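Local structure of twitching motility protein PilT (Aquifex aeolicus, 2EWV) at residues R93-V98 / E172-Y177; I30-G35 / V105-R110; Y65-E70 / V82-G87; D211-G216 / T233-F238; A114-F119 / I153-D158. The protein powers the retraction of type IV pili as a hexameric ATPase, probably converting ATP hydrolysis into large domain movements that drive twitching motility. All blocks are in the same frame, centred on the assembly; numbering follows the deposited sequence.

Contacts 2 and 3 lie within the N-terminal domain, contact 4 lies in the sheet of the ATPase domain, contact 1 joins the two domains, and contact 5 lays the connection between them on helix 149-163. Contact 1 touches all the others: Arg-95 NH1 forms a salt bridge with Asp-83 OD2 of contact 3 at 2.6 Å, and Tyr-177 packs on Ile-116 and Ala-154 of contact 5. Contacts 4 and 5 share a core, their centres about 17 Å apart, where Phe-238 meets Met-156 and Ile-157. Contacts 2 and 4, by contrast, have centres about 37 Å apart. The bound ADP lies about 4 Å from the side chain of Glu-176 of contact 1 and about 6 Å from that of Pro-117 of contact 5.

Contact 1 (R93-V98 / E172-Y177)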
# COMPACT_ATOMS: atom_id res chain seq x y z
N ARG A 93 -21.16 -29.78 -26.95
CA ARG A 93 -20.30 -28.69 -26.51
C ARG A 93 -18.98 -29.23 -25.96
O ARG A 93 -18.95 -30.30 -25.35
CB ARG A 93 -21.01 -27.88 -25.43
CG ARG A 93 -22.39 -27.38 -25.79
CD ARG A 93 -23.09 -26.85 -24.54
NE ARG A 93 -23.31 -27.90 -23.56
CZ ARG A 93 -22.84 -27.89 -22.31
NH1 ARG A 93 -22.12 -26.86 -21.88
NH2 ARG A 93 -23.09 -28.90 -21.50
N PHE A 94 -17.89 -28.48 -26.15
CA PHE A 94 -16.56 -28.87 -25.67
C PHE A 94 -15.83 -27.81 -24.86
O PHE A 94 -16.12 -26.61 -24.96
CB PHE A 94 -15.66 -29.27 -26.85
CG PHE A 94 -16.27 -30.29 -27.73
CD1 PHE A 94 -17.17 -29.92 -28.72
CD2 PHE A 94 -16.01 -31.64 -27.52
CE1 PHE A 94 -17.83 -30.87 -29.49
CE2 PHE A 94 -16.66 -32.60 -28.28
CZ PHE A 94 -17.57 -32.22 -29.27
N ARG A 95 -14.87 -28.26 -24.06
CA ARG A 95 -14.07 -27.36 -23.27
C ARG A 95 -12.63 -27.47 -23.79
O ARG A 95 -12.06 -28.56 -23.86
CB ARG A 95 -14.15 -27.74 -21.79
CG ARG A 95 -14.28 -26.55 -20.84
CD ARG A 95 -13.10 -25.59 -20.95
NE ARG A 95 -12.99 -24.69 -19.81
CZ ARG A 95 -13.58 -23.50 -19.71
NH1 ARG A 95 -13.40 -22.77 -18.62
NH2 ARG A 95 -14.34 -23.04 -20.69
N ALA A 96 -12.06 -26.33 -24.16
CA ALA A 96 -10.71 -26.27 -24.69
C ALA A 96 -9.78 -25.53 -23.74
O ALA A 96 -10.24 -24.84 -22.83
CB ALA A 96 -10.72 -25.58 -26.05
N ASN A 97 -8.48 -25.70 -23.96
CA ASN A 97 -7.44 -25.03 -23.18
C ASN A 97 -6.17 -25.00 -24.03
O ASN A 97 -5.32 -25.88 -23.92
CB ASN A 97 -7.14 -25.78 -21.88
CG ASN A 97 -6.12 -25.05 -21.01
OD1 ASN A 97 -5.05 -24.66 -21.49
ND2 ASN A 97 -6.44 -24.87 -19.74
N VAL A 98 -6.06 -23.99 -24.88
CA VAL A 98 -4.90 -23.85 -25.75
C VAL A 98 -3.82 -23.16 -24.95
O VAL A 98 -4.11 -22.36 -24.08
CB VAL A 98 -5.25 -23.01 -26.99
CG1 VAL A 98 -4.15 -23.15 -28.04
CG2 VAL A 98 -6.60 -23.44 -27.55
N GLU A 172 -21.94 -20.37 -12.81
CA GLU A 172 -20.97 -21.44 -13.02
C GLU A 172 -19.58 -21.07 -13.58
O GLU A 172 -19.39 -20.00 -14.17
CB GLU A 172 -21.58 -22.50 -13.93
CG GLU A 172 -22.76 -23.21 -13.37
CD GLU A 172 -23.19 -24.32 -14.29
OE1 GLU A 172 -22.36 -25.22 -14.56
OE2 GLU A 172 -24.35 -24.30 -14.75
N ASP A 173 -18.62 -21.99 -13.40
CA ASP A 173 -17.25 -21.81 -13.90
C ASP A 173 -16.54 -23.15 -14.10
O ASP A 173 -15.86 -23.65 -13.20
CB ASP A 173 -16.44 -20.94 -12.93
CG ASP A 173 -14.95 -20.89 -13.29
OD1 ASP A 173 -14.63 -20.75 -14.49
OD2 ASP A 173 -14.11 -20.98 -12.36
N PRO A 174 -16.67 -23.77 -15.29
CA PRO A 174 -17.44 -23.35 -16.46
C PRO A 174 -18.82 -24.00 -16.45
O PRO A 174 -19.05 -24.97 -15.72
CB PRO A 174 -16.59 -23.88 -17.59
CG PRO A 174 -16.26 -25.24 -17.06
CD PRO A 174 -15.87 -24.96 -15.62
N ILE A 175 -19.74 -23.48 -17.25
CA ILE A 175 -21.07 -24.08 -17.28
C ILE A 175 -20.92 -25.54 -17.72
O ILE A 175 -20.72 -25.82 -18.90
CB ILE A 175 -22.01 -23.34 -18.25
CG1 ILE A 175 -22.21 -21.89 -17.80
CG2 ILE A 175 -23.36 -24.06 -18.33
CD1 ILE A 175 -22.89 -21.03 -18.83
N GLU A 176 -21.01 -26.46 -16.76
CA GLU A 176 -20.90 -27.90 -17.04
C GLU A 176 -22.15 -28.37 -17.77
O GLU A 176 -22.13 -28.57 -18.99
CB GLU A 176 -20.73 -28.68 -15.73
CG GLU A 176 -20.19 -30.08 -15.91
CD GLU A 176 -18.67 -30.15 -15.91
OE1 GLU A 176 -18.14 -31.23 -16.25
OE2 GLU A 176 -18.01 -29.14 -15.57
N TYR A 177 -23.24 -28.56 -17.04
CA TYR A 177 -24.50 -28.96 -17.66
C TYR A 177 -25.30 -27.71 -18.03
O TYR A 177 -25.18 -26.66 -17.39
CB TYR A 177 -25.35 -29.84 -16.73
CG TYR A 177 -24.84 -31.26 -16.48
CD1 TYR A 177 -25.01 -32.27 -17.42
CD2 TYR A 177 -24.22 -31.59 -15.27
CE1 TYR A 177 -24.57 -33.57 -17.16
CE2 TYR A 177 -23.78 -32.88 -15.00
CZ TYR A 177 -23.95 -33.87 -15.94
OH TYR A 177 -23.50 -35.13 -15.66
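Arg-95 lays its guanidinium against the ring of Pro-174: Pro-174 CB sits over one face of the guanidinium, toward its rim, 3.5 Å from Arg-95 NH1. The contact bridges the two domains of the chain, strand 93-99 of the N-terminal domain meeting the loop that follows strand 167-172 in the P-loop ATPase domain. A cis peptide bond precedes Pro-174, and a salt bridge from Arg-95 NH1 to Asp-83 holds the guanidinium beside it. Arg-93 makes the polar half. Its chain bends at chi3 (-63°), and the guanidinium meets the loop with its edge: Arg-93 NH2 donates to Glu-176 O at 2.7 Å, nearly straight and in the carbonyl plane, while NH1 adds weak bonds to the carbonyls of Ile-175 and Glu-176. NH2 also bonds Pro-113 O. A leucine in place of Arg-93 would probably leave the carbonyls of Glu-176 and Pro-113 without this donor. Within the loop, Glu-176 N donates to Glu-172 OE1 at 2.9 Å, on the syn side of the carboxylate but tilted 32° out of its plane.

Contact 2 (I30-G35 / V105-R110)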
# COMPACT_ATOMS: atom_id res chain seq x y z
N ILE A 30 -9.31 -35.22 -26.28
CA ILE A 30 -8.58 -35.30 -27.53
C ILE A 30 -7.48 -34.27 -27.34
O ILE A 30 -7.74 -33.17 -26.85
CB ILE A 30 -9.45 -34.93 -28.76
CG1 ILE A 30 -9.29 -33.45 -29.12
CG2 ILE A 30 -10.92 -35.24 -28.47
CD1 ILE A 30 -9.81 -33.08 -30.51
N HIS A 31 -6.25 -34.62 -27.72
CA HIS A 31 -5.11 -33.71 -27.57
C HIS A 31 -4.39 -33.46 -28.89
O HIS A 31 -4.07 -34.39 -29.63
CB HIS A 31 -4.11 -34.27 -26.55
CG HIS A 31 -4.63 -34.31 -25.14
ND1 HIS A 31 -4.46 -33.27 -24.25
CD2 HIS A 31 -5.31 -35.27 -24.46
CE1 HIS A 31 -5.02 -33.59 -23.09
NE2 HIS A 31 -5.54 -34.80 -23.19
N LEU A 32 -4.13 -32.19 -29.18
CA LEU A 32 -3.43 -31.81 -30.40
C LEU A 32 -2.11 -31.18 -29.98
O LEU A 32 -2.08 -30.08 -29.42
CB LEU A 32 -4.28 -30.81 -31.20
CG LEU A 32 -5.77 -31.15 -31.36
CD1 LEU A 32 -6.51 -29.93 -31.89
CD2 LEU A 32 -5.96 -32.35 -32.28
N THR A 33 -1.02 -31.89 -30.23
CA THR A 33 0.28 -31.37 -29.85
C THR A 33 1.03 -31.00 -31.13
O THR A 33 0.40 -30.77 -32.15
CB THR A 33 1.04 -32.41 -29.01
OG1 THR A 33 2.22 -31.82 -28.47
CG2 THR A 33 1.38 -33.61 -29.87
N ALA A 34 2.35 -30.94 -31.09
CA ALA A 34 3.09 -30.54 -32.29
C ALA A 34 3.81 -31.64 -33.03
O ALA A 34 3.86 -31.64 -34.26
CB ALA A 34 4.06 -29.43 -31.94
N GLY A 35 4.40 -32.58 -32.31
CA GLY A 35 5.11 -33.64 -32.99
C GLY A 35 4.27 -34.84 -33.38
O GLY A 35 4.57 -35.56 -34.35
N VAL A 105 2.12 -24.17 -29.88
CA VAL A 105 0.71 -24.09 -29.55
C VAL A 105 0.22 -25.51 -29.39
O VAL A 105 0.41 -26.36 -30.26
CB VAL A 105 -0.13 -23.38 -30.66
CG1 VAL A 105 -0.34 -21.94 -30.29
CG2 VAL A 105 0.55 -23.50 -32.04
N ALA A 106 -0.45 -25.74 -28.28
CA ALA A 106 -0.99 -27.05 -28.01
C ALA A 106 -2.39 -26.87 -27.44
O ALA A 106 -2.68 -25.92 -26.70
CB ALA A 106 -0.09 -27.78 -27.04
N ALA A 107 -3.27 -27.79 -27.82
CA ALA A 107 -4.64 -27.75 -27.35
C ALA A 107 -5.10 -29.06 -26.72
O ALA A 107 -4.63 -30.15 -27.07
CB ALA A 107 -5.56 -27.36 -28.49
N ALA A 108 -6.02 -28.93 -25.77
CA ALA A 108 -6.59 -30.06 -25.04
C ALA A 108 -8.10 -29.87 -24.90
O ALA A 108 -8.57 -29.25 -23.94
CB ALA A 108 -5.97 -30.17 -23.66
N LEU A 109 -8.86 -30.40 -25.85
CA LEU A 109 -10.31 -30.28 -25.82
C LEU A 109 -10.89 -31.41 -24.99
O LEU A 109 -10.50 -32.57 -25.13
CB LEU A 109 -10.88 -30.33 -27.24
CG LEU A 109 -10.22 -29.56 -28.40
CD1 LEU A 109 -11.28 -29.26 -29.44
CD2 LEU A 109 -9.59 -28.27 -27.93
N ARG A 110 -11.83 -31.09 -24.11
CA ARG A 110 -12.47 -32.09 -23.28
C ARG A 110 -13.84 -32.35 -23.87
O ARG A 110 -14.02 -32.28 -25.08
CB ARG A 110 -12.64 -31.59 -21.85
CG ARG A 110 -13.02 -32.68 -20.88
CD ARG A 110 -13.87 -32.11 -19.75
NE ARG A 110 -13.31 -30.89 -19.18
CZ ARG A 110 -13.98 -30.04 -18.42
NH1 ARG A 110 -13.39 -28.94 -17.94
NH2 ARG A 110 -15.26 -30.27 -18.13
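Ile-30 and Leu-109 form one end of an antiparallel strand pair that runs through His-31 with Ala-108 to Leu-32 with Ala-107. The strand axes come within 4.9 Å, their directions 165° apart. Backbone bonds carry the pairing. At the hydrogen-bonded pair Leu-32 and Ala-107 both bonds are sound, Leu-32 N to Ala-107 O and Ala-107 N to Leu-32 O each measuring 3.0 Å. At the other such pair, Ile-30 N donates to Leu-109 O at 3.1 Å, nearly straight, whereas the return bond from Leu-109 N to Ile-30 O is weak. Beyond Ala-107, the CA of Ala-106 makes a CA-H...O contact with Leu-32 O.

Apolar contacts fill the face bearing Ile-30, Leu-32, Ala-107 and Leu-109. There Ile-30 CG1 rests 4.0 Å from Leu-109 CB, the two side chains crossing at a slant, and Leu-32 CD1 reaches Ala-107 CB at 4.4 Å. On the opposite face, the imidazole of His-31 lies obliquely beside the small Ala-108, His-31 ND1 3.5 Å from Ala-108 CB. NE2 bonds Asp-209 of a second subunit, making this face part of the hexamer interface. Helix 15-25 packs on the apolar face through Ile-15, Ile-18 and Ala-22, while strand 39-42 flanks strand 29-32 on its other edge.

Contact 3 (Y65-E70 / V82-G87); sequences YSVMSE and VDFSFG
The Phe-86 ring takes Val-67 CG1 over one face, a CH-pi contact offset toward the rim, though the modelled spacing is doubtfully short. The same methyl lies at the edge of the Phe-84 ring, near its plane, so one branch of Val-67 meets both aromatics. With CG1 anti to the backbone N (chi1 165°), this branch is the one turned to the strand. Phe-84 has Val-82 CG2 of its own strand at its edge as well, and its ring stacks with His-72.

Met-68 crosses Phe-84 at about a right angle, Met-68 CG lying 3.8 Å from Phe-84 CZ. Its chain then bends at chi3 (82°), and CE meets Val-82 CG2 tip to tip. The contact is wholly apolar. Ile-15 of helix 15-25 also touches Val-67, and Leu-76 of helix 75-78 touches Met-68 and Val-82. The arrangement is plain hydrophobic packing within the N-terminal domain: the loop after helix 61-65 lies over one face of the antiparallel hairpin of strands 81-87 and 93-99.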
# COMPACT_ATOMS: atom_id res chain seq x y z
N TYR A 65 -7.25 -21.83 -33.99
CA TYR A 65 -7.96 -20.61 -34.32
C TYR A 65 -9.33 -20.87 -34.94
O TYR A 65 -10.23 -20.04 -34.82
CB TYR A 65 -7.13 -19.74 -35.26
CG TYR A 65 -6.05 -19.01 -34.53
CD1 TYR A 65 -5.43 -17.90 -35.09
CD2 TYR A 65 -5.66 -19.41 -33.26
CE1 TYR A 65 -4.44 -17.20 -34.41
CE2 TYR A 65 -4.68 -18.72 -32.57
CZ TYR A 65 -4.08 -17.62 -33.14
OH TYR A 65 -3.10 -16.95 -32.44
N SER A 66 -9.47 -22.01 -35.61
CA SER A 66 -10.75 -22.38 -36.23
C SER A 66 -11.74 -22.64 -35.11
O SER A 66 -12.69 -23.41 -35.26
CB SER A 66 -10.60 -23.65 -37.09
OG SER A 66 -10.44 -24.83 -36.31
N VAL A 67 -11.50 -21.99 -33.97
CA VAL A 67 -12.32 -22.14 -32.79
C VAL A 67 -12.19 -20.91 -31.90
O VAL A 67 -13.10 -20.59 -31.14
CB VAL A 67 -11.87 -23.37 -31.99
CG1 VAL A 67 -12.44 -23.33 -30.61
CG2 VAL A 67 -12.30 -24.63 -32.69
N MET A 68 -11.07 -20.22 -32.01
CA MET A 68 -10.82 -19.04 -31.18
C MET A 68 -11.35 -17.71 -31.71
O MET A 68 -11.10 -17.33 -32.86
CB MET A 68 -9.32 -18.93 -30.92
CG MET A 68 -8.76 -20.09 -30.12
SD MET A 68 -7.04 -19.85 -29.77
CE MET A 68 -7.14 -18.78 -28.37
N SER A 69 -12.08 -16.99 -30.85
CA SER A 69 -12.64 -15.70 -31.22
C SER A 69 -11.52 -14.67 -31.27
O SER A 69 -10.57 -14.82 -32.03
CB SER A 69 -13.69 -15.26 -30.20
OG SER A 69 -14.19 -13.98 -30.54
N GLU A 70 -11.61 -13.62 -30.45
CA GLU A 70 -10.57 -12.61 -30.44
C GLU A 70 -10.18 -12.28 -29.02
O GLU A 70 -9.01 -12.04 -28.72
CB GLU A 70 -11.03 -11.34 -31.15
CG GLU A 70 -11.11 -11.48 -32.66
CD GLU A 70 -9.82 -12.02 -33.27
OE1 GLU A 70 -8.72 -11.60 -32.84
OE2 GLU A 70 -9.92 -12.85 -34.20
N VAL A 82 -5.35 -20.11 -22.76
CA VAL A 82 -6.75 -19.69 -22.70
C VAL A 82 -7.62 -20.86 -22.31
O VAL A 82 -7.43 -21.97 -22.79
CB VAL A 82 -7.32 -19.20 -24.05
CG1 VAL A 82 -7.13 -17.71 -24.19
CG2 VAL A 82 -6.68 -19.96 -25.20
N ASP A 83 -8.59 -20.60 -21.44
CA ASP A 83 -9.50 -21.64 -21.01
C ASP A 83 -10.93 -21.22 -21.42
O ASP A 83 -11.49 -20.31 -20.82
CB ASP A 83 -9.39 -21.82 -19.50
CG ASP A 83 -9.83 -23.20 -19.05
OD1 ASP A 83 -9.16 -24.19 -19.44
OD2 ASP A 83 -10.84 -23.31 -18.31
N PHE A 84 -11.50 -21.88 -22.43
CA PHE A 84 -12.85 -21.54 -22.93
C PHE A 84 -13.69 -22.70 -23.45
O PHE A 84 -13.18 -23.80 -23.65
CB PHE A 84 -12.74 -20.52 -24.06
CG PHE A 84 -12.08 -21.06 -25.31
CD1 PHE A 84 -12.85 -21.62 -26.33
CD2 PHE A 84 -10.70 -21.01 -25.46
CE1 PHE A 84 -12.23 -22.11 -27.49
CE2 PHE A 84 -10.08 -21.51 -26.60
CZ PHE A 84 -10.85 -22.06 -27.62
N SER A 85 -14.97 -22.42 -23.69
CA SER A 85 -15.91 -23.42 -24.19
C SER A 85 -16.53 -22.93 -25.49
O SER A 85 -16.84 -21.75 -25.64
CB SER A 85 -17.03 -23.65 -23.17
OG SER A 85 -16.53 -23.78 -21.85
N PHE A 86 -16.74 -23.85 -26.42
CA PHE A 86 -17.33 -23.51 -27.71
C PHE A 86 -18.26 -24.64 -28.13
O PHE A 86 -18.09 -25.78 -27.70
CB PHE A 86 -16.23 -23.33 -28.76
CG PHE A 86 -15.45 -24.58 -29.05
CD1 PHE A 86 -15.93 -25.54 -29.94
CD2 PHE A 86 -14.23 -24.82 -28.42
CE1 PHE A 86 -15.22 -26.71 -30.19
CE2 PHE A 86 -13.50 -25.99 -28.66
CZ PHE A 86 -14.00 -26.94 -29.55
N GLY A 87 -19.24 -24.33 -28.97
CA GLY A 87 -20.18 -25.34 -29.41
C GLY A 87 -20.23 -25.63 -30.90
O GLY A 87 -20.19 -24.72 -31.74

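Contact 4 (D211-G216 / T233-F238)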
# COMPACT_ATOMS: atom_id res chain seq x y z
N ASP A 211 -35.48 -17.40 -7.92
CA ASP A 211 -36.11 -18.24 -6.91
C ASP A 211 -35.08 -19.15 -6.24
O ASP A 211 -35.17 -19.42 -5.03
CB ASP A 211 -37.21 -19.09 -7.55
CG ASP A 211 -38.55 -18.37 -7.67
OD1 ASP A 211 -39.29 -18.30 -6.66
OD2 ASP A 211 -38.85 -17.86 -8.77
N VAL A 212 -34.12 -19.63 -7.03
CA VAL A 212 -33.06 -20.53 -6.56
C VAL A 212 -31.73 -20.02 -7.10
O VAL A 212 -31.62 -19.74 -8.29
CB VAL A 212 -33.26 -21.99 -7.09
CG1 VAL A 212 -32.15 -22.88 -6.59
CG2 VAL A 212 -34.61 -22.55 -6.65
N ILE A 213 -30.72 -19.89 -6.24
CA ILE A 213 -29.40 -19.43 -6.70
C ILE A 213 -28.41 -20.60 -6.68
O ILE A 213 -28.56 -21.51 -5.88
CB ILE A 213 -28.82 -18.33 -5.81
CG1 ILE A 213 -29.84 -17.22 -5.61
CG2 ILE A 213 -27.56 -17.76 -6.45
CD1 ILE A 213 -29.31 -16.10 -4.81
N PHE A 214 -27.41 -20.58 -7.55
CA PHE A 214 -26.44 -21.67 -7.55
C PHE A 214 -24.99 -21.25 -7.77
O PHE A 214 -24.64 -20.80 -8.86
CB PHE A 214 -26.82 -22.70 -8.61
CG PHE A 214 -25.76 -23.76 -8.84
CD1 PHE A 214 -25.29 -24.53 -7.78
CD2 PHE A 214 -25.25 -23.99 -10.11
CE1 PHE A 214 -24.32 -25.51 -7.99
CE2 PHE A 214 -24.28 -24.97 -10.33
CZ PHE A 214 -23.82 -25.73 -9.27
N VAL A 215 -24.15 -21.39 -6.73
CA VAL A 215 -22.71 -21.06 -6.84
C VAL A 215 -21.90 -22.34 -7.05
O VAL A 215 -21.82 -23.19 -6.16
CB VAL A 215 -22.15 -20.35 -5.58
CG1 VAL A 215 -22.38 -18.86 -5.68
CG2 VAL A 215 -22.80 -20.91 -4.33
N GLY A 216 -21.30 -22.45 -8.23
CA GLY A 216 -20.52 -23.62 -8.57
C GLY A 216 -19.41 -23.93 -7.60
O GLY A 216 -19.11 -25.10 -7.35
N THR A 233 -32.16 -15.06 3.27
CA THR A 233 -32.91 -13.88 2.86
C THR A 233 -34.12 -14.27 2.00
O THR A 233 -34.79 -13.41 1.42
CB THR A 233 -31.98 -12.88 2.12
OG1 THR A 233 -32.61 -11.60 2.02
CG2 THR A 233 -31.65 -13.40 0.74
N GLY A 234 -34.40 -15.57 1.93
CA GLY A 234 -35.54 -16.05 1.16
C GLY A 234 -35.29 -17.03 0.03
O GLY A 234 -36.25 -17.57 -0.53
N HIS A 235 -34.03 -17.29 -0.32
CA HIS A 235 -33.75 -18.20 -1.43
C HIS A 235 -33.11 -19.51 -1.03
O HIS A 235 -32.44 -19.58 -0.00
CB HIS A 235 -32.85 -17.52 -2.45
CG HIS A 235 -33.12 -16.06 -2.62
ND1 HIS A 235 -32.25 -15.08 -2.20
CD2 HIS A 235 -34.19 -15.41 -3.15
CE1 HIS A 235 -32.75 -13.90 -2.47
NE2 HIS A 235 -33.93 -14.06 -3.05
N LEU A 236 -33.32 -20.53 -1.85
CA LEU A 236 -32.74 -21.85 -1.62
C LEU A 236 -31.51 -21.84 -2.51
O LEU A 236 -31.63 -21.82 -3.73
CB LEU A 236 -33.69 -22.96 -2.07
CG LEU A 236 -33.56 -24.35 -1.43
CD1 LEU A 236 -34.47 -25.35 -2.13
CD2 LEU A 236 -32.13 -24.81 -1.51
N VAL A 237 -30.33 -21.81 -1.89
CA VAL A 237 -29.07 -21.79 -2.63
C VAL A 237 -28.34 -23.13 -2.51
O VAL A 237 -28.41 -23.81 -1.49
CB VAL A 237 -28.14 -20.66 -2.11
CG1 VAL A 237 -26.84 -20.65 -2.89
CG2 VAL A 237 -28.84 -19.33 -2.24
N PHE A 238 -27.65 -23.50 -3.59
CA PHE A 238 -26.89 -24.73 -3.61
C PHE A 238 -25.40 -24.38 -3.65
O PHE A 238 -24.94 -23.65 -4.53
CB PHE A 238 -27.25 -25.56 -4.85
CG PHE A 238 -28.66 -26.10 -4.83
CD1 PHE A 238 -28.89 -27.47 -4.73
CD2 PHE A 238 -29.76 -25.25 -4.95
CE1 PHE A 238 -30.18 -27.99 -4.76
CE2 PHE A 238 -31.06 -25.75 -4.98
CZ PHE A 238 -31.27 -27.13 -4.89
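Phe-238 sits at the apolar centre, its CB 3.7 Å from Phe-214 CD1 and the edge of its ring at Val-212, whose CG1 lies 3.5 Å from Phe-238 CE2. Phe-214 crosses it at about a right angle and brings its own edge to Phe-238 O. The other face of the sheet carries Ile-213 and Val-237, with Ile-213 CB 3.7 Å from Val-237 CG2. Farther along, Ile-213 CD1 reaches the ring of His-235.

Backbone hydrogen bonds join the two parallel strands. Ile-213 N donates to Leu-236 O at 3.3 Å from above the carbonyl plane, Phe-238 N to Ile-213 O at 3.2 Å, and Val-215 N to Phe-238 O. At the polar edge, Asp-211 bonds His-167 N and forms a salt bridge with Arg-41 of a third subunit.

Strands 212-215 and 236-239 are linked through helix 221-231 as a beta-alpha-beta crossover in the P-loop ATPase sheet. Strands 167-172 and 137-142 flank the pair, and helix 149-163 packs on the face bearing Phe-214 and Phe-238.

Contact 5 (A114-F119 / I153-D158)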
# COMPACT_ATOMS: atom_id res chain seq x y z
N ALA A 114 -24.21 -33.38 -22.81
CA ALA A 114 -25.38 -32.95 -23.59
C ALA A 114 -26.68 -33.32 -22.87
O ALA A 114 -27.73 -32.69 -23.08
CB ALA A 114 -25.35 -33.59 -24.99
N GLU A 115 -26.62 -34.34 -22.01
CA GLU A 115 -27.80 -34.80 -21.29
C GLU A 115 -27.65 -34.94 -19.78
O GLU A 115 -26.63 -35.43 -19.30
CB GLU A 115 -28.25 -36.15 -21.83
CG GLU A 115 -29.51 -36.65 -21.16
CD GLU A 115 -29.86 -38.07 -21.56
OE1 GLU A 115 -29.17 -39.01 -21.10
OE2 GLU A 115 -30.82 -38.23 -22.34
N ILE A 116 -28.69 -34.55 -19.05
CA ILE A 116 -28.69 -34.64 -17.59
C ILE A 116 -29.33 -35.94 -17.10
O ILE A 116 -30.42 -36.30 -17.52
CB ILE A 116 -29.42 -33.43 -16.98
CG1 ILE A 116 -28.58 -32.18 -17.19
CG2 ILE A 116 -29.69 -33.67 -15.50
CD1 ILE A 116 -29.27 -30.89 -16.87
N PRO A 117 -28.63 -36.67 -16.20
CA PRO A 117 -29.05 -37.94 -15.60
C PRO A 117 -30.31 -37.91 -14.75
O PRO A 117 -30.55 -36.94 -14.02
CB PRO A 117 -27.83 -38.34 -14.77
CG PRO A 117 -26.70 -37.70 -15.47
CD PRO A 117 -27.26 -36.34 -15.78
N GLU A 118 -31.12 -38.96 -14.83
CA GLU A 118 -32.33 -39.06 -14.03
C GLU A 118 -31.91 -39.31 -12.58
O GLU A 118 -31.27 -40.32 -12.29
CB GLU A 118 -33.24 -40.21 -14.50
CG GLU A 118 -34.28 -39.81 -15.56
CD GLU A 118 -35.57 -40.63 -15.47
OE1 GLU A 118 -36.03 -40.91 -14.33
OE2 GLU A 118 -36.14 -40.99 -16.53
N PHE A 119 -32.27 -38.40 -11.69
CA PHE A 119 -31.93 -38.49 -10.27
C PHE A 119 -31.90 -39.92 -9.72
O PHE A 119 -31.13 -40.24 -8.81
CB PHE A 119 -32.90 -37.65 -9.45
CG PHE A 119 -32.72 -37.80 -7.98
CD1 PHE A 119 -33.36 -38.83 -7.30
CD2 PHE A 119 -31.88 -36.95 -7.28
CE1 PHE A 119 -33.17 -39.00 -5.93
CE2 PHE A 119 -31.68 -37.10 -5.91
CZ PHE A 119 -32.33 -38.14 -5.23
N ILE A 153 -26.05 -32.16 -8.44
CA ILE A 153 -26.67 -30.83 -8.45
C ILE A 153 -27.59 -30.59 -9.63
O ILE A 153 -28.70 -30.09 -9.45
CB ILE A 153 -25.62 -29.71 -8.44
CG1 ILE A 153 -24.77 -29.77 -7.18
CG2 ILE A 153 -26.33 -28.36 -8.49
CD1 ILE A 153 -25.57 -29.52 -5.91
N ALA A 154 -27.13 -30.92 -10.83
CA ALA A 154 -27.92 -30.74 -12.05
C ALA A 154 -29.17 -31.62 -12.05
O ALA A 154 -30.15 -31.30 -12.73
CB ALA A 154 -27.07 -31.02 -13.28
N SER A 155 -29.13 -32.73 -11.31
CA SER A 155 -30.29 -33.61 -11.22
C SER A 155 -31.31 -32.95 -10.29
O SER A 155 -32.52 -33.04 -10.50
CB SER A 155 -29.90 -34.99 -10.67
OG SER A 155 -29.18 -35.76 -11.60
N MET A 156 -30.81 -32.28 -9.25
CA MET A 156 -31.67 -31.61 -8.29
C MET A 156 -32.24 -30.31 -8.86
O MET A 156 -33.43 -30.05 -8.73
CB MET A 156 -30.89 -31.35 -7.00
CG MET A 156 -30.75 -32.60 -6.14
SD MET A 156 -29.75 -32.43 -4.65
CE MET A 156 -30.87 -31.56 -3.55
N ILE A 157 -31.38 -29.52 -9.49
CA ILE A 157 -31.83 -28.27 -10.08
C ILE A 157 -32.78 -28.57 -11.22
O ILE A 157 -33.70 -27.80 -11.46
CB ILE A 157 -30.65 -27.43 -10.61
CG1 ILE A 157 -29.59 -27.24 -9.51
CG2 ILE A 157 -31.16 -26.06 -11.06
CD1 ILE A 157 -30.00 -26.33 -8.36
N ASP A 158 -32.58 -29.70 -11.91
CA ASP A 158 -33.46 -30.08 -13.03
C ASP A 158 -34.80 -30.71 -12.61
O ASP A 158 -35.78 -30.65 -13.36
CB ASP A 158 -32.76 -31.03 -13.99
CG ASP A 158 -33.49 -31.15 -15.32
OD1 ASP A 158 -33.69 -30.09 -15.96
OD2 ASP A 158 -33.87 -32.27 -15.73
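Helix 149-163, which leads on from the P-loop, is met through Ser-155 by Pro-117 and Phe-119 of the connection between strand 107-109 and helix 119-122, and so between the N-terminal and ATPase domains. Ser-155 OG donates to Pro-117 O at 3.0 Å, approaching from above the carbonyl plane with a C=O...donor angle of 134°. In Ser-155 the hydroxyl stands anti to the residue's own carbonyl carbon (chi1 -73°), which also brings it near Thr-151 O one turn back, a weak bond that would have to compete for the same hydrogen.

Apolar groups flank this bond. Ile-116 CG2 rests on the helix backbone, 3.7 Å from Ala-154 O, and touches Asp-158 CB at 4.3 Å, while Ile-116 CD1 lies 4.2 Å from Ala-154 CB. On the other side, Phe-119 CB meets Ser-155 CB at 4.2 Å, and its ring has that CB at the edge before running on to Val-128 and Leu-129 of helix 128-131. An alanine in place of Ser-155 is likely to leave the Pro-117 carbonyl without this donor and the connection less firmly tied. A single polar bond from a buried serine, flanked by aliphatic contacts, thus holds the interdomain connection to a helix whose first residues, Lys-149 to Thr-151, line the ADP pocket.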